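Local coordinates for protein type IV pilus biogenesis factor PilY1 (Pseudomonas aeruginosa, PDB 3HX6) that helps assemble type IV pili, mediates adhesion to host cells, and appears to regulate pilus retraction and twitching motility through calcium binding and release, at residues 57-62 and 142-147; 79-84 and 170-175. The protein carries 3 engineered substitutions. All blocks are in the same frame, centred on the assembly; numbering follows the deposited sequence.

How the interactions relate
From the N terminus the chain runs through 57-62, in the loop after strand 54-55, then 79-84, at the end of helix 74-82. It then completes the sheet begun by 54-55 with strands 87-91 to 108-110 before starting a second four-stranded sheet at 141-147 and reaching 170-175 between that sheet's last two strands. Interaction 1 closes a loop from 57-62 to 142-147; interaction 2 closes another from 79-84 to 170-175. The two loops cross, neither lying within the other. Together they tie the loop and helix that interrupt one blade of the propeller to both the first strand and a far turn of the next. The contacts touch where Arg84 NH2 makes a weak hydrogen bond to Lys57 O.

Interaction 1. Residues 57-62 and 142-147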
loop_
_atom_site.group_PDB
_atom_site.type_symbol
_atom_site.label_atom_id
_atom_site.label_comp_id
_atom_site.label_asym_id
_atom_site.label_seq_id
_atom_site.Cartn_x
_atom_site.Cartn_y
_atom_site.Cartn_z
ATOM N N LYS A 57 11.222 5.279 -5.998
ATOM C CA LYS A 57 11.747 5.191 -4.638
ATOM C C LYS A 57 12.758 4.056 -4.490
ATOM O O LYS A 57 12.940 3.243 -5.405
ATOM C CB LYS A 57 10.611 4.954 -3.639
ATOM C CG LYS A 57 9.644 6.111 -3.472
ATOM C CD LYS A 57 8.736 5.864 -2.275
ATOM C CE LYS A 57 7.791 7.029 -2.037
ATOM N NZ LYS A 57 7.005 6.851 -0.778
ATOM N N ALA A 58 13.410 4.007 -3.330
ATOM C CA ALA A 58 14.379 2.958 -3.045
ATOM C C ALA A 58 13.610 1.646 -3.139
ATOM O O ALA A 58 12.435 1.577 -2.773
ATOM C CB ALA A 58 14.957 3.133 -1.651
ATOM N N GLN A 59 14.272 0.611 -3.636
ATOM C CA GLN A 59 13.629 -0.680 -3.804
ATOM C C GLN A 59 13.365 -1.455 -2.521
ATOM O O GLN A 59 12.357 -2.145 -2.413
ATOM C CB GLN A 59 14.457 -1.544 -4.760
ATOM C CG GLN A 59 14.077 -3.016 -4.755
ATOM C CD GLN A 59 14.850 -3.824 -5.780
ATOM O OE1 GLN A 59 16.025 -3.563 -6.039
ATOM N NE2 GLN A 59 14.196 -4.827 -6.355
ATOM N N TYR A 60 14.256 -1.337 -1.544
ATOM C CA TYR A 60 14.105 -2.097 -0.308
ATOM C C TYR A 60 13.715 -1.279 0.913
ATOM O O TYR A 60 13.688 -0.051 0.883
ATOM C CB TYR A 60 15.415 -2.831 0.014
ATOM C CG TYR A 60 16.097 -3.483 -1.174
ATOM C CD1 TYR A 60 15.470 -4.495 -1.900
ATOM C CD2 TYR A 60 17.372 -3.082 -1.575
ATOM C CE1 TYR A 60 16.100 -5.094 -3.001
ATOM C CE2 TYR A 60 18.009 -3.672 -2.670
ATOM C CZ TYR A 60 17.367 -4.676 -3.381
ATOM O OH TYR A 60 17.980 -5.244 -4.484
ATOM N N LEU A 61 13.402 -1.995 1.987
ATOM C CA LEU A 61 13.072 -1.372 3.255
ATOM C C LEU A 61 14.401 -1.365 3.985
ATOM O O LEU A 61 15.123 -2.364 3.988
ATOM C CB LEU A 61 12.055 -2.206 4.032
ATOM C CG LEU A 61 10.622 -2.213 3.495
ATOM C CD1 LEU A 61 9.746 -3.019 4.432
ATOM C CD2 LEU A 61 10.098 -0.785 3.372
ATOM N N THR A 62 14.728 -0.237 4.594
ATOM C CA THR A 62 15.988 -0.103 5.295
ATOM C C THR A 62 16.344 -1.238 6.254
ATOM O O THR A 62 17.490 -1.680 6.281
ATOM C CB THR A 62 16.044 1.230 6.051
ATOM O OG1 THR A 62 16.022 2.303 5.103
ATOM C CG2 THR A 62 17.315 1.322 6.879
ATOM N N VAL A 142 15.649 -3.493 -13.162
ATOM C CA VAL A 142 16.167 -2.387 -12.365
ATOM C C VAL A 142 16.202 -2.859 -10.919
ATOM O O VAL A 142 15.294 -3.549 -10.466
ATOM C CB VAL A 142 15.283 -1.115 -12.464
ATOM C CG1 VAL A 142 15.195 -0.657 -13.915
ATOM C CG2 VAL A 142 13.892 -1.384 -11.900
ATOM N N ALA A 143 17.253 -2.502 -10.197
ATOM C CA ALA A 143 17.362 -2.919 -8.811
ATOM C C ALA A 143 18.357 -2.048 -8.079
ATOM O O ALA A 143 19.160 -1.348 -8.697
ATOM C CB ALA A 143 17.801 -4.385 -8.738
ATOM N N ASP A 144 18.280 -2.068 -6.753
ATOM C CA ASP A 144 19.222 -1.318 -5.943
ATOM C C ASP A 144 20.362 -2.280 -5.650
ATOM O O ASP A 144 20.134 -3.460 -5.388
ATOM C CB ASP A 144 18.575 -0.850 -4.638
ATOM C CG ASP A 144 17.623 0.313 -4.848
ATOM O OD1 ASP A 144 17.662 0.918 -5.936
ATOM O OD2 ASP A 144 16.848 0.630 -3.924
ATOM N N ALA A 145 21.589 -1.786 -5.731
ATOM C CA ALA A 145 22.750 -2.620 -5.473
ATOM C C ALA A 145 23.820 -1.785 -4.790
ATOM O O ALA A 145 23.822 -0.563 -4.886
ATOM C CB ALA A 145 23.285 -3.203 -6.783
ATOM N N PHE A 146 24.733 -2.454 -4.107
ATOM C CA PHE A 146 25.797 -1.762 -3.406
ATOM C C PHE A 146 27.148 -2.101 -4.016
ATOM O O PHE A 146 27.486 -3.272 -4.178
ATOM C CB PHE A 146 25.761 -2.159 -1.928
ATOM C CG PHE A 146 26.691 -1.368 -1.053
ATOM C CD1 PHE A 146 27.963 -1.842 -0.759
ATOM C CD2 PHE A 146 26.272 -0.167 -0.482
ATOM C CE1 PHE A 146 28.809 -1.136 0.098
ATOM C CE2 PHE A 146 27.109 0.550 0.376
ATOM C CZ PHE A 146 28.379 0.063 0.667
ATOM N N PHE A 147 27.903 -1.066 -4.374
ATOM C CA PHE A 147 29.239 -1.234 -4.933
ATOM C C PHE A 147 29.921 0.135 -4.975
ATOM O O PHE A 147 29.257 1.174 -4.919
ATOM C CB PHE A 147 29.170 -1.883 -6.321
ATOM C CG PHE A 147 28.408 -1.086 -7.338
ATOM C CD1 PHE A 147 29.046 -0.104 -8.092
ATOM C CD2 PHE A 147 27.055 -1.334 -7.564
ATOM C CE1 PHE A 147 28.351 0.622 -9.062
ATOM C CE2 PHE A 147 26.349 -0.611 -8.533
ATOM C CZ PHE A 147 27.001 0.368 -9.284
HETATM O O HOH W 1 15.321 2.082 -6.622
#
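Gln59 and Asp144 grip each other twice, each backbone NH bonding to the other's side chain. Gln59 N donates to Asp144 OD2 over 2.6 Å, arriving from above the carboxylate plane, 41° out of it. In return Asp144 N donates to Gln59 OE1 at 2.8 Å, coming in fairly straight on the amide oxygen (C=O...N angle 159°). Gln59 can do this because CG stands anti to the backbone N (chi1 166°) and the extended chain carries the amide across to the strand.

Tyr60 meets the same aspartate with its hydroxyl and ring edge. Its OH lies 2.9 Å from Asp144 O, which sits at the ring edge near the ring plane; a hydrogen bond there is possible, but the hydroxyl proton has another acceptor within reach. Asp144 CB packs 3.5 Å from Tyr60 CE2, and ring and carboxylate planes stand nearly perpendicular. The CB of Gln59 lies over the centre of one face of the same ring.

Strand 141-147 is the first of a four-stranded antiparallel propeller blade. Ala143 and Ala145 pair with the neighbouring strand through Val154 and His152, while the backbone N and O of Asp144 face the loop, where Gln59 and Tyr60 meet them.

The other carboxylate oxygen is also engaged. A water donates to Asp144 OD1 at 2.7 Å and to Lys57 O at 2.9 Å, bridging loop and strand, and OD1 is hydrogen-bonded to Thr153 OG1 as well. Tyr74 OH, on helix 74-82, bonds to both Asp144 OD2 and Tyr60 N. With each oxygen of this buried carboxylate held by two hydrogen-bonding partners, Asp144 is probably ionised, its charge spread over neutral partners that fix its rotation and hold the loop to the blade.

Interaction 2. Residues 79-84 and 170-175; sequences EAQKTR and DVTDPA
Arg84 reaches across to the backbone of Thr172 and lays its side chain along the turn there. NH1 donates to Thr172 O over 3.2 Å in a nearly straight bond (N-H...O 174°), with the oxygen lying in the guanidinium plane. At the acceptor the approach is much more bent, 110° at the carbonyl, and the side chain passes beside the oxygen, with Arg84 CD 3.1 Å from the same Thr172 O. Arg84 CG packs against Pro174 CD at 4.0 Å. The chain leaves the backbone extended, then turns at chi3 (56°), which swings the guanidinium back under Gln81. There Gln81 CD lies 3.8 Å above one guanidinium face, offset toward its rim. NE donates to Gly56 O, NH1 also bonds to Thr153 OG1, and NH2 makes a weak bond to Lys57 O.

The turn that receives Arg84 joins the third and fourth strands of a beta-propeller blade, and an Asx turn shapes its start. Asp170 OD1 accepts both Thr172 N, at 3.1 Å, and Thr172 OG1, at 2.7 Å, while that hydroxyl also bonds to Thr153 N on strand 150-158.

Packing thins out away from this polar centre. Gln81 crosses Thr172 at about a right angle, its OE1 no nearer than 4.0 Å to Thr172 CG2. Between Thr172 and Pro174, the CB of Asp173 points away from 79-84, and its OD1 takes a weak bond from N of the exposed Ala175.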
loop_
_atom_site.group_PDB
_atom_site.type_symbol
_atom_site.label_atom_id
_atom_site.label_comp_id
_atom_site.label_asym_id
_atom_site.label_seq_id
_atom_site.Cartn_x
_atom_site.Cartn_y
_atom_site.Cartn_z
ATOM N N GLU A 79 16.028 7.995 1.639
ATOM C CA GLU A 79 15.548 9.363 1.794
ATOM C C GLU A 79 15.799 10.169 0.531
ATOM O O GLU A 79 14.927 10.902 0.068
ATOM C CB GLU A 79 16.241 10.043 2.976
ATOM C CG GLU A 79 15.685 9.654 4.339
ATOM C CD GLU A 79 14.243 10.089 4.523
ATOM O OE1 GLU A 79 13.955 11.291 4.339
ATOM O OE2 GLU A 79 13.400 9.230 4.855
ATOM N N ALA A 80 16.998 10.032 -0.023
ATOM C CA ALA A 80 17.359 10.754 -1.232
ATOM C C ALA A 80 16.437 10.407 -2.395
ATOM O O ALA A 80 16.023 11.284 -3.154
ATOM C CB ALA A 80 18.800 10.447 -1.605
ATOM N N GLN A 81 16.101 9.128 -2.522
ATOM C CA GLN A 81 15.251 8.670 -3.613
ATOM C C GLN A 81 13.770 8.989 -3.439
ATOM O O GLN A 81 12.979 8.789 -4.359
ATOM C CB GLN A 81 15.450 7.169 -3.819
ATOM C CG GLN A 81 16.915 6.768 -3.782
ATOM C CD GLN A 81 17.791 7.659 -4.648
ATOM O OE1 GLN A 81 18.972 7.856 -4.359
ATOM N NE2 GLN A 81 17.221 8.191 -5.719
ATOM N N LYS A 82 13.391 9.482 -2.266
ATOM C CA LYS A 82 11.995 9.839 -2.029
ATOM C C LYS A 82 11.620 10.969 -2.977
ATOM O O LYS A 82 10.472 11.089 -3.400
ATOM C CB LYS A 82 11.794 10.310 -0.591
ATOM C CG LYS A 82 11.733 9.206 0.441
ATOM C CD LYS A 82 11.618 9.802 1.837
ATOM C CE LYS A 82 11.350 8.731 2.880
ATOM N NZ LYS A 82 10.030 8.076 2.661
ATOM N N THR A 83 12.610 11.789 -3.307
ATOM C CA THR A 83 12.420 12.933 -4.189
ATOM C C THR A 83 12.980 12.722 -5.598
ATOM O O THR A 83 13.061 13.666 -6.387
ATOM C CB THR A 83 13.068 14.196 -3.573
ATOM O OG1 THR A 83 13.114 15.244 -4.549
ATOM C CG2 THR A 83 14.476 13.890 -3.085
ATOM N N ARG A 84 13.360 11.488 -5.919
ATOM C CA ARG A 84 13.906 11.197 -7.242
ATOM C C ARG A 84 12.825 11.240 -8.319
ATOM O O ARG A 84 11.727 10.709 -8.138
ATOM C CB ARG A 84 14.587 9.824 -7.253
ATOM C CG ARG A 84 15.104 9.401 -8.624
ATOM C CD ARG A 84 16.015 8.189 -8.532
ATOM N NE ARG A 84 15.380 7.054 -7.870
ATOM C CZ ARG A 84 16.004 5.913 -7.597
ATOM N NH1 ARG A 84 17.275 5.762 -7.932
ATOM N NH2 ARG A 84 15.363 4.928 -6.984
ATOM N N ASP A 170 23.911 2.692 -14.623
ATOM C CA ASP A 170 23.717 3.209 -13.277
ATOM C C ASP A 170 22.601 4.213 -13.495
ATOM O O ASP A 170 22.810 5.257 -14.110
ATOM C CB ASP A 170 24.961 3.934 -12.762
ATOM C CG ASP A 170 24.794 4.425 -11.334
ATOM O OD1 ASP A 170 23.697 4.925 -10.998
ATOM O OD2 ASP A 170 25.757 4.317 -10.548
ATOM N N VAL A 171 21.416 3.891 -13.000
ATOM C CA VAL A 171 20.259 4.747 -13.192
ATOM C C VAL A 171 19.807 5.465 -11.910
ATOM O O VAL A 171 18.676 5.941 -11.805
ATOM C CB VAL A 171 19.117 3.891 -13.809
ATOM C CG1 VAL A 171 18.070 3.532 -12.762
ATOM C CG2 VAL A 171 18.531 4.606 -14.996
ATOM N N THR A 172 20.712 5.555 -10.943
ATOM C CA THR A 172 20.423 6.211 -9.672
ATOM C C THR A 172 19.968 7.654 -9.894
ATOM O O THR A 172 19.028 8.125 -9.257
ATOM C CB THR A 172 21.666 6.227 -8.770
ATOM O OG1 THR A 172 22.228 4.910 -8.716
ATOM C CG2 THR A 172 21.298 6.684 -7.364
ATOM N N ASP A 173 20.645 8.352 -10.799
ATOM C CA ASP A 173 20.306 9.737 -11.111
ATOM C C ASP A 173 19.844 9.821 -12.564
ATOM O O ASP A 173 20.659 9.793 -13.488
ATOM C CB ASP A 173 21.527 10.640 -10.878
ATOM C CG ASP A 173 21.253 12.109 -11.206
ATOM O OD1 ASP A 173 20.075 12.529 -11.202
ATOM O OD2 ASP A 173 22.231 12.848 -11.455
ATOM N N PRO A 174 18.523 9.921 -12.780
ATOM C CA PRO A 174 17.960 10.005 -14.133
ATOM C C PRO A 174 18.585 11.109 -14.979
ATOM O O PRO A 174 18.694 10.984 -16.200
ATOM C CB PRO A 174 16.469 10.231 -13.877
ATOM C CG PRO A 174 16.452 10.935 -12.554
ATOM C CD PRO A 174 17.480 10.159 -11.768
ATOM N N ALA A 175 19.001 12.184 -14.322
ATOM C CA ALA A 175 19.613 13.308 -15.013
ATOM C C ALA A 175 21.066 13.001 -15.346
ATOM O O ALA A 175 21.719 13.750 -16.071
ATOM C CB ALA A 175 19.525 14.560 -14.148
#